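PDB 5D6S: epoxyqueuosine reductase from Streptococcus thermophilus, which is an iron-sulfur protein that binds cobalamin and two SF4 clusters, the latter through a 4Fe-4S double cluster binding domain. Local coordinates for residues 221-225 with 235-239. Numbering follows the deposited sequence.
Sequences CPTSC and RRCLS. With SF4 (iron/sulfur cluster), chain G.
This is a buried contact beside an SF4 that both segments bind, between the loop 221-225, just after helix 216-220, and residues 235-239, which leave a 3-10 segment and enter helix 238-243. Two cysteines, one from each segment, hold the same SF4: Cys221 SG lies 2.2 Å from FE4 and Cys237 SG 2.1 Å from FE1, both in the t rotamer (chi1 -177° and -167°), which carries each SG to its iron. Residues 221-224 form a type I beta turn, Ser224 N donating to Cys221 O at 3.1 Å, and Cys225 N, just past it, donates to the ligating Cys221 SG at 3.4 Å. Cys237 occupies the N-cap position of helix 238-243; its SG accepts a weak bond from Ser239 N at 3.4 Å.

The backbones come nearest at Cys225 and Arg236, whose CA atoms are 5.5 Å apart. Two hydrogen bonds tie Thr223 to Arg236 in both directions: Thr223 OG1, brought round by a p rotamer, donates to Arg236 O at 2.7 Å, while Arg236 NH2 donates to Thr223 O at 2.8 Å with a nearly straight 170° angle. The same NH2 forms a salt bridge with Glu251. Apolar packing adds Pro222 CG 3.9 Å from Leu238 CD1 and Thr223 CG2 3.8 Å from Leu238 CD2; Phe252 of helix 250-255 touches Thr223, Arg236 and Leu238. Cys225 SG approaches cluster sulfur S2 to 3.1 Å. Ser239 OG hydrogen-bonds cobalamin, which also lies about 4 Å from the Cys237 side chain at the nearest atoms. Cys221 and Cys237, with Cys263 and Cys266 also lining the pocket, belong to one of two SF4 sites of a 4Fe-4S double cluster binding domain.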
loop_
_atom_site.group_PDB
_atom_site.type_symbol
_atom_site.label_atom_id
_atom_site.label_comp_id
_atom_site.label_asym_id
_atom_site.label_seq_id
_atom_site.Cartn_x
_atom_site.Cartn_y
_atom_site.Cartn_z
ATOM N N CYS A 221 -1.176 -15.440 -3.670
ATOM C CA CYS A 221 -2.191 -14.415 -3.358
ATOM C C CYS A 221 -3.366 -15.080 -2.659
ATOM O O CYS A 221 -4.027 -15.909 -3.274
ATOM C CB CYS A 221 -2.704 -13.712 -4.611
ATOM S SG CYS A 221 -3.904 -12.374 -4.313
ATOM N N PRO A 222 -3.647 -14.687 -1.403
ATOM C CA PRO A 222 -4.638 -15.370 -0.580
ATOM C C PRO A 222 -6.067 -15.138 -0.997
ATOM O O PRO A 222 -6.965 -15.844 -0.536
ATOM C CB PRO A 222 -4.410 -14.796 0.819
ATOM C CG PRO A 222 -3.331 -13.761 0.695
ATOM C CD PRO A 222 -3.138 -13.468 -0.752
ATOM N N THR A 223 -6.277 -14.180 -1.879
ATOM C CA THR A 223 -7.599 -13.942 -2.437
ATOM C C THR A 223 -7.693 -14.335 -3.911
ATOM O O THR A 223 -8.777 -14.280 -4.488
ATOM C CB THR A 223 -8.000 -12.447 -2.328
ATOM O OG1 THR A 223 -7.061 -11.631 -3.036
ATOM C CG2 THR A 223 -8.027 -12.005 -0.897
ATOM N N SER A 224 -6.556 -14.693 -4.521
ATOM C CA SER A 224 -6.483 -14.962 -5.969
ATOM C C SER A 224 -6.975 -13.769 -6.783
ATOM O O SER A 224 -7.628 -13.940 -7.809
ATOM C CB SER A 224 -7.300 -16.193 -6.385
ATOM O OG SER A 224 -6.858 -17.355 -5.727
ATOM N N CYS A 225 -6.613 -12.558 -6.371
ATOM C CA CYS A 225 -7.062 -11.358 -7.117
ATOM C C CYS A 225 -6.284 -11.183 -8.454
ATOM O O CYS A 225 -6.849 -10.708 -9.453
ATOM C CB CYS A 225 -6.983 -10.072 -6.271
ATOM S SG CYS A 225 -5.308 -9.547 -5.778
ATOM N N ARG A 235 -10.335 -4.653 -6.088
ATOM C CA ARG A 235 -11.420 -4.882 -5.201
ATOM C C ARG A 235 -11.171 -6.062 -4.239
ATOM O O ARG A 235 -11.686 -6.035 -3.126
ATOM C CB ARG A 235 -12.598 -5.214 -6.101
ATOM C CG ARG A 235 -13.873 -4.413 -5.961
ATOM C CD ARG A 235 -13.736 -2.940 -6.271
ATOM N NE ARG A 235 -14.499 -2.289 -5.214
ATOM C CZ ARG A 235 -14.343 -1.045 -4.772
ATOM N NH1 ARG A 235 -13.473 -0.212 -5.308
ATOM N NH2 ARG A 235 -15.084 -0.649 -3.767
ATOM N N ARG A 236 -10.407 -7.080 -4.650
ATOM C CA ARG A 236 -10.069 -8.233 -3.770
ATOM C C ARG A 236 -8.611 -8.254 -3.305
ATOM O O ARG A 236 -8.172 -9.190 -2.672
ATOM C CB ARG A 236 -10.394 -9.561 -4.438
ATOM C CG ARG A 236 -11.860 -9.707 -4.823
ATOM C CD ARG A 236 -12.202 -11.030 -5.518
ATOM N NE ARG A 236 -11.532 -12.158 -4.863
ATOM C CZ ARG A 236 -11.945 -12.735 -3.740
ATOM N NH1 ARG A 236 -13.076 -12.336 -3.119
ATOM N NH2 ARG A 236 -11.234 -13.719 -3.230
ATOM N N CYS A 237 -7.848 -7.225 -3.615
ATOM C CA CYS A 237 -6.528 -7.114 -3.008
ATOM C C CYS A 237 -6.684 -6.789 -1.511
ATOM O O CYS A 237 -7.441 -5.897 -1.137
ATOM C CB CYS A 237 -5.656 -6.027 -3.662
ATOM S SG CYS A 237 -3.918 -6.190 -3.140
ATOM N N LEU A 238 -5.955 -7.501 -0.669
ATOM C CA LEU A 238 -5.935 -7.198 0.748
ATOM C C LEU A 238 -5.311 -5.850 1.014
ATOM O O LEU A 238 -5.606 -5.228 2.038
ATOM C CB LEU A 238 -5.159 -8.263 1.511
ATOM C CG LEU A 238 -5.747 -9.679 1.512
ATOM C CD1 LEU A 238 -4.876 -10.550 2.393
ATOM C CD2 LEU A 238 -7.179 -9.711 1.987
ATOM N N SER A 239 -4.423 -5.387 0.133
ATOM C CA SER A 239 -3.848 -4.045 0.333
ATOM C C SER A 239 -4.958 -3.012 0.291
ATOM O O SER A 239 -4.974 -2.036 1.053
ATOM C CB SER A 239 -2.803 -3.713 -0.718
ATOM O OG SER A 239 -2.171 -2.467 -0.422
HETATM FE FE1 SF4 G . -2.892 -8.047 -3.203
HETATM FE FE2 SF4 G . -1.757 -9.564 -1.455
HETATM FE FE3 SF4 G . -0.612 -9.148 -3.762
HETATM FE FE4 SF4 G . -2.709 -10.625 -3.627
HETATM S S1 SF4 G . -0.855 -10.978 -2.745
HETATM S S2 SF4 G . -2.328 -9.069 -4.964
HETATM S S3 SF4 G . -3.742 -9.610 -2.033
HETATM S S4 SF4 G . -1.029 -7.731 -2.258
#